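Local atomic coordinates of RING finger protein unkempt homolog (PDB entry 5ELH), a protein that binds specific RNA sequences through clustered CCCH zinc fingers and represses translation, with an important role in establishing and maintaining the early morphology of embryonic cortical neurons. Residues R28-F33 and V38-R43; T87-R90 and R94-K97. One frame throughout, in Å; residues are numbered along the deposited sequence.

Interaction 1 (R28-F33 and V38-R43). With ZN (zinc ion), chain D.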
loop_
_atom_site.group_PDB
_atom_site.type_symbol
_atom_site.label_atom_id
_atom_site.label_comp_id
_atom_site.label_asym_id
_atom_site.label_seq_id
_atom_site.Cartn_x
_atom_site.Cartn_y
_atom_site.Cartn_z
ATOM N N ARG A 28 20.743 -3.477 -10.315
ATOM C CA ARG A 28 22.164 -3.859 -10.310
ATOM C C ARG A 28 23.034 -2.722 -9.742
ATOM O O ARG A 28 23.536 -1.887 -10.495
ATOM C CB ARG A 28 22.596 -4.254 -11.735
ATOM C CG ARG A 28 24.098 -4.386 -12.010
ATOM C CD ARG A 28 24.393 -3.801 -13.400
ATOM N NE ARG A 28 25.817 -3.719 -13.748
ATOM C CZ ARG A 28 26.468 -4.596 -14.512
ATOM N NH1 ARG A 28 25.848 -5.660 -15.021
ATOM N NH2 ARG A 28 27.758 -4.410 -14.765
ATOM N N PRO A 29 23.203 -2.674 -8.404
ATOM C CA PRO A 29 22.647 -3.612 -7.420
ATOM C C PRO A 29 21.134 -3.474 -7.342
ATOM O O PRO A 29 20.614 -2.398 -7.040
ATOM C CB PRO A 29 23.305 -3.184 -6.107
ATOM C CG PRO A 29 23.610 -1.746 -6.292
ATOM C CD PRO A 29 23.900 -1.552 -7.754
ATOM N N TYR A 30 20.440 -4.565 -7.639
ATOM C CA TYR A 30 18.986 -4.559 -7.700
ATOM C C TYR A 30 18.392 -4.416 -6.302
ATOM O O TYR A 30 18.098 -5.406 -5.650
ATOM C CB TYR A 30 18.502 -5.848 -8.370
ATOM C CG TYR A 30 16.999 -5.974 -8.501
ATOM C CD1 TYR A 30 16.223 -4.913 -8.951
ATOM C CD2 TYR A 30 16.360 -7.168 -8.191
ATOM C CE1 TYR A 30 14.849 -5.036 -9.076
ATOM C CE2 TYR A 30 14.993 -7.299 -8.311
ATOM C CZ TYR A 30 14.244 -6.237 -8.751
ATOM O OH TYR A 30 12.878 -6.384 -8.863
ATOM N N THR A 31 18.238 -3.175 -5.843
ATOM C CA THR A 31 17.674 -2.907 -4.522
ATOM C C THR A 31 16.247 -2.385 -4.610
ATOM O O THR A 31 15.713 -1.864 -3.628
ATOM C CB THR A 31 18.479 -1.832 -3.778
ATOM O OG1 THR A 31 18.343 -0.578 -4.460
ATOM C CG2 THR A 31 19.946 -2.221 -3.681
ATOM N N CYS A 32 15.632 -2.497 -5.782
ATOM C CA CYS A 32 14.331 -1.882 -5.981
ATOM C C CYS A 32 13.253 -2.662 -5.250
ATOM O O CYS A 32 13.308 -3.885 -5.129
ATOM C CB CYS A 32 13.968 -1.768 -7.465
ATOM S SG CYS A 32 12.543 -0.668 -7.753
ATOM N N PHE A 33 12.261 -1.924 -4.779
ATOM C CA PHE A 33 11.132 -2.506 -4.073
ATOM C C PHE A 33 10.133 -3.147 -5.044
ATOM O O PHE A 33 9.296 -3.958 -4.647
ATOM C CB PHE A 33 10.440 -1.414 -3.265
ATOM C CG PHE A 33 9.517 -1.939 -2.224
ATOM C CD1 PHE A 33 10.009 -2.367 -1.005
ATOM C CD2 PHE A 33 8.160 -2.020 -2.466
ATOM C CE1 PHE A 33 9.158 -2.863 -0.042
ATOM C CE2 PHE A 33 7.308 -2.511 -1.506
ATOM C CZ PHE A 33 7.808 -2.934 -0.295
ATOM N N VAL A 38 9.356 -9.818 -15.284
ATOM C CA VAL A 38 8.192 -10.581 -14.857
ATOM C C VAL A 38 8.573 -11.733 -13.928
ATOM O O VAL A 38 7.837 -12.043 -12.983
ATOM C CB VAL A 38 7.399 -11.091 -16.080
ATOM C CG1 VAL A 38 6.309 -12.068 -15.652
ATOM C CG2 VAL A 38 6.795 -9.916 -16.814
ATOM N N ASN A 39 9.722 -12.359 -14.167
ATOM C CA ASN A 39 10.139 -13.466 -13.306
ATOM C C ASN A 39 10.558 -13.034 -11.902
ATOM O O ASN A 39 10.807 -13.882 -11.048
ATOM C CB ASN A 39 11.221 -14.330 -13.960
ATOM C CG ASN A 39 12.491 -13.573 -14.257
ATOM O OD1 ASN A 39 12.684 -12.443 -13.818
ATOM N ND2 ASN A 39 13.373 -14.202 -15.017
ATOM N N GLN A 40 10.602 -11.728 -11.652
ATOM C CA GLN A 40 10.874 -11.218 -10.304
ATOM C C GLN A 40 9.605 -10.933 -9.508
ATOM O O GLN A 40 9.662 -10.703 -8.294
ATOM C CB GLN A 40 11.700 -9.943 -10.377
ATOM C CG GLN A 40 13.039 -10.119 -11.026
ATOM C CD GLN A 40 13.713 -8.790 -11.311
ATOM O OE1 GLN A 40 13.068 -7.825 -11.724
ATOM N NE2 GLN A 40 15.017 -8.730 -11.078
ATOM N N ARG A 41 8.464 -10.949 -10.187
ATOM C CA ARG A 41 7.201 -10.591 -9.572
ATOM C C ARG A 41 6.797 -11.665 -8.574
ATOM O O ARG A 41 6.879 -12.849 -8.880
ATOM C CB ARG A 41 6.122 -10.442 -10.649
ATOM C CG ARG A 41 4.698 -10.287 -10.122
ATOM C CD ARG A 41 3.684 -10.140 -11.255
ATOM N NE ARG A 41 2.309 -10.167 -10.757
ATOM C CZ ARG A 41 1.560 -11.265 -10.640
ATOM N NH1 ARG A 41 2.027 -12.457 -10.996
ATOM N NH2 ARG A 41 0.326 -11.171 -10.164
ATOM N N ARG A 42 6.394 -11.252 -7.377
ATOM C CA ARG A 42 5.749 -12.177 -6.450
ATOM C C ARG A 42 4.275 -11.826 -6.258
ATOM O O ARG A 42 3.883 -10.655 -6.294
ATOM C CB ARG A 42 6.479 -12.221 -5.099
ATOM C CG ARG A 42 6.547 -10.906 -4.374
ATOM C CD ARG A 42 7.041 -11.113 -2.945
ATOM N NE ARG A 42 5.983 -11.570 -2.049
ATOM C CZ ARG A 42 5.262 -10.780 -1.255
ATOM N NH1 ARG A 42 5.458 -9.464 -1.234
ATOM N NH2 ARG A 42 4.345 -11.313 -0.466
ATOM N N ARG A 43 3.454 -12.864 -6.104
ATOM C CA ARG A 43 2.081 -12.705 -5.656
ATOM C C ARG A 43 2.053 -12.557 -4.140
ATOM O O ARG A 43 2.714 -13.305 -3.430
ATOM C CB ARG A 43 1.263 -13.947 -6.003
ATOM C CG ARG A 43 1.212 -14.299 -7.476
ATOM C CD ARG A 43 0.603 -15.671 -7.647
ATOM N NE ARG A 43 1.476 -16.732 -7.154
ATOM C CZ ARG A 43 1.082 -17.974 -6.889
ATOM N NH1 ARG A 43 -0.188 -18.334 -7.068
ATOM N NH2 ARG A 43 1.956 -18.864 -6.447
HETATM ZN ZN ZN D . 12.997 -0.092 -10.001
#
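The C-terminal part of the first CCCH zinc finger, around its third cysteine and its histidine, is the setting of this contact, which lays the ring of Y30 on the side-chain amide of Q40, four residues after the zinc-binding H36. The two planes lie nearly parallel, 4° apart, with NE2 of Q40 over one ring face, 3.1 Å from CE2 of Y30. The amide sits toward the hydroxyl end of the ring, and OE1 of Q40 lies 3.2 Å from OH of Y30 without a hydrogen bond between them. Each polar end is held by the chain between the two segments instead: Y30 OH is hydrogen-bonded to O of H34, and Q40 OE1 to N of F37. These bonds probably limit the rotation of both flat groups, consistent with their near-parallel setting. The ring is directed across to Q40 by a Y30 side chain with CG anti to the backbone N (chi1 -180°), while the glutamine reaches back from the opposite direction, its chain extended beyond CG. Replacing Y30 by an alanine would probably leave one face of the Q40 amide without the ring that lies against it and O of H34 without the phenolic hydroxyl. Two residues after Y30, SG of C32 binds zinc at 2.4 Å, the other ligands being C16, C24 and H36. With no strand and only a short 3-10 turn at 38-40, the arrangement is typical of a CCCH finger, a small loop-rich fold organised round its metal.

Interaction 2 (T87-R90 and R94-K97)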
loop_
_atom_site.group_PDB
_atom_site.type_symbol
_atom_site.label_atom_id
_atom_site.label_comp_id
_atom_site.label_asym_id
_atom_site.label_seq_id
_atom_site.Cartn_x
_atom_site.Cartn_y
_atom_site.Cartn_z
ATOM N N THR A 87 11.347 -15.279 -3.780
ATOM C CA THR A 87 10.665 -14.241 -3.021
ATOM C C THR A 87 9.231 -14.570 -2.607
ATOM O O THR A 87 8.728 -13.965 -1.666
ATOM C CB THR A 87 10.678 -12.887 -3.759
ATOM O OG1 THR A 87 10.097 -13.036 -5.056
ATOM C CG2 THR A 87 12.111 -12.363 -3.894
ATOM N N GLU A 88 8.554 -15.500 -3.282
ATOM C CA GLU A 88 7.207 -15.843 -2.838
ATOM C C GLU A 88 7.266 -16.560 -1.489
ATOM O O GLU A 88 6.427 -16.334 -0.624
ATOM C CB GLU A 88 6.433 -16.667 -3.882
ATOM C CG GLU A 88 5.864 -15.801 -5.002
ATOM C CD GLU A 88 4.734 -16.472 -5.782
ATOM O OE1 GLU A 88 4.480 -17.685 -5.587
ATOM O OE2 GLU A 88 4.087 -15.762 -6.577
ATOM N N ARG A 89 8.266 -17.414 -1.305
ATOM C CA ARG A 89 8.413 -18.139 -0.046
ATOM C C ARG A 89 8.937 -17.220 1.051
ATOM O O ARG A 89 8.435 -17.216 2.169
ATOM C CB ARG A 89 9.367 -19.320 -0.234
ATOM C CG ARG A 89 9.733 -20.030 1.051
ATOM C CD ARG A 89 9.307 -21.469 1.105
ATOM N NE ARG A 89 10.459 -22.352 1.103
ATOM C CZ ARG A 89 10.562 -23.476 1.805
ATOM N NH1 ARG A 89 9.569 -23.894 2.574
ATOM N NH2 ARG A 89 11.680 -24.184 1.735
ATOM N N ARG A 90 9.950 -16.435 0.716
ATOM C CA ARG A 90 10.641 -15.622 1.706
ATOM C C ARG A 90 9.776 -14.494 2.273
ATOM O O ARG A 90 9.984 -14.057 3.404
ATOM C CB ARG A 90 11.931 -15.070 1.093
ATOM C CG ARG A 90 13.051 -16.107 1.012
ATOM C CD ARG A 90 14.234 -15.653 0.155
ATOM N NE ARG A 90 14.726 -14.317 0.495
ATOM C CZ ARG A 90 15.671 -14.057 1.398
ATOM N NH1 ARG A 90 16.239 -15.043 2.087
ATOM N NH2 ARG A 90 16.046 -12.801 1.621
ATOM N N ARG A 94 3.690 -17.072 6.207
ATOM C CA ARG A 94 4.153 -18.197 6.998
ATOM C C ARG A 94 5.577 -18.034 7.507
ATOM O O ARG A 94 5.905 -18.498 8.598
ATOM C CB ARG A 94 4.074 -19.470 6.153
ATOM C CG ARG A 94 4.717 -20.700 6.780
ATOM C CD ARG A 94 4.043 -21.077 8.086
ATOM N NE ARG A 94 4.619 -22.291 8.654
ATOM C CZ ARG A 94 5.667 -22.321 9.467
ATOM N NH1 ARG A 94 6.282 -21.195 9.826
ATOM N NH2 ARG A 94 6.103 -23.489 9.925
ATOM N N TYR A 95 6.421 -17.392 6.709
ATOM C CA TYR A 95 7.863 -17.415 6.946
ATOM C C TYR A 95 8.564 -16.067 7.122
ATOM O O TYR A 95 9.599 -16.001 7.792
ATOM C CB TYR A 95 8.550 -18.185 5.827
ATOM C CG TYR A 95 8.313 -19.667 5.884
ATOM C CD1 TYR A 95 8.665 -20.395 7.012
ATOM C CD2 TYR A 95 7.751 -20.347 4.808
ATOM C CE1 TYR A 95 8.471 -21.745 7.078
ATOM C CE2 TYR A 95 7.543 -21.716 4.865
ATOM C CZ TYR A 95 7.899 -22.406 6.007
ATOM O OH TYR A 95 7.720 -23.760 6.091
ATOM N N TYR A 96 8.029 -14.998 6.547
ATOM C CA TYR A 96 8.712 -13.702 6.595
ATOM C C TYR A 96 9.066 -13.281 8.026
ATOM O O TYR A 96 8.207 -13.227 8.904
ATOM C CB TYR A 96 7.857 -12.628 5.920
ATOM C CG TYR A 96 8.464 -11.249 5.906
ATOM C CD1 TYR A 96 9.619 -10.975 5.182
ATOM C CD2 TYR A 96 7.867 -10.212 6.598
ATOM C CE1 TYR A 96 10.170 -9.706 5.167
ATOM C CE2 TYR A 96 8.410 -8.939 6.589
ATOM C CZ TYR A 96 9.555 -8.693 5.869
ATOM O OH TYR A 96 10.078 -7.429 5.868
ATOM N N LYS A 97 10.352 -13.006 8.235
ATOM C CA LYS A 97 10.898 -12.557 9.528
ATOM C C LYS A 97 10.531 -13.441 10.719
ATOM O O LYS A 97 10.407 -12.939 11.841
ATOM C CB LYS A 97 10.459 -11.119 9.832
ATOM C CG LYS A 97 10.813 -10.104 8.754
ATOM C CD LYS A 97 12.138 -9.474 9.005
ATOM C CE LYS A 97 12.487 -8.510 7.900
ATOM N NZ LYS A 97 13.850 -7.981 8.103
#
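Y95 CG lies beside its backbone N and anti to its carbonyl carbon (chi1 -72°), which swings the phenol ring toward R89, while the R89 chain, bent at chi2 and chi3, brings its guanidinium obliquely up to that ring. The planes of the two groups stand 88° apart: NH1 of R89 comes to 3.8 Å from CE2 of Y95, and CD of R89 is 4.2 Å from the same carbon. With so steep an angle the pair is not a parallel stack. The pair shares a partner, consistent with its alignment: OD1 of D58 forms a salt bridge with R89 NH1 and a hydrogen bond with Y95 OH. Its sequence neighbour R94 also packs on the Y95 ring, with CG of R94 3.5 Å above the centre of one face.

The second half of the contact centres on the backbone carbonyl of R90. O of R90 lies 3.5 Å from CA of Y96 in a CA-H...O contact, with an angle of 128° at the hydrogen, and this same oxygen meets the Y96 side chain at the ring edge, in the ring plane, 3.6 Å from CD1. R90 thus takes part through its carbonyl, its own CB pointing away. No conventional hydrogen bond links the segments, so packing and this weak CA-H...O contact join them. K97 CG lies 3.3 Å above the centre of one Y96 ring face.

In the fold, the contact connects short helix 87-90 to the loop that follows it, where 94-97 belongs to the sequence of the UNK-like CCCH finger, and Y96 reaches on to Y7 and L8 of helix 3-10.

How the interactions relate
Both contacts are partly buried, each pairing buried with partly exposed residues, but interaction 2 lies nearer the middle of the chain, its centre about 5 Å from the chain's centre against about 11 Å for interaction 1. Their chemistry differs with their place: within one finger, a single neutral ring-amide pair beside a zinc ligand; where a helix passes into the next loop, an arginine, two tyrosines and a backbone carbonyl. The elements differ, yet the contacts touch, although the centres of interactions 1 and 2 are about 15 Å apart. R43 NE makes a 2.8 Å salt bridge to E88 OE2, and R42 packs on T87 and E88, tying segment 38-43 to helix 87-90.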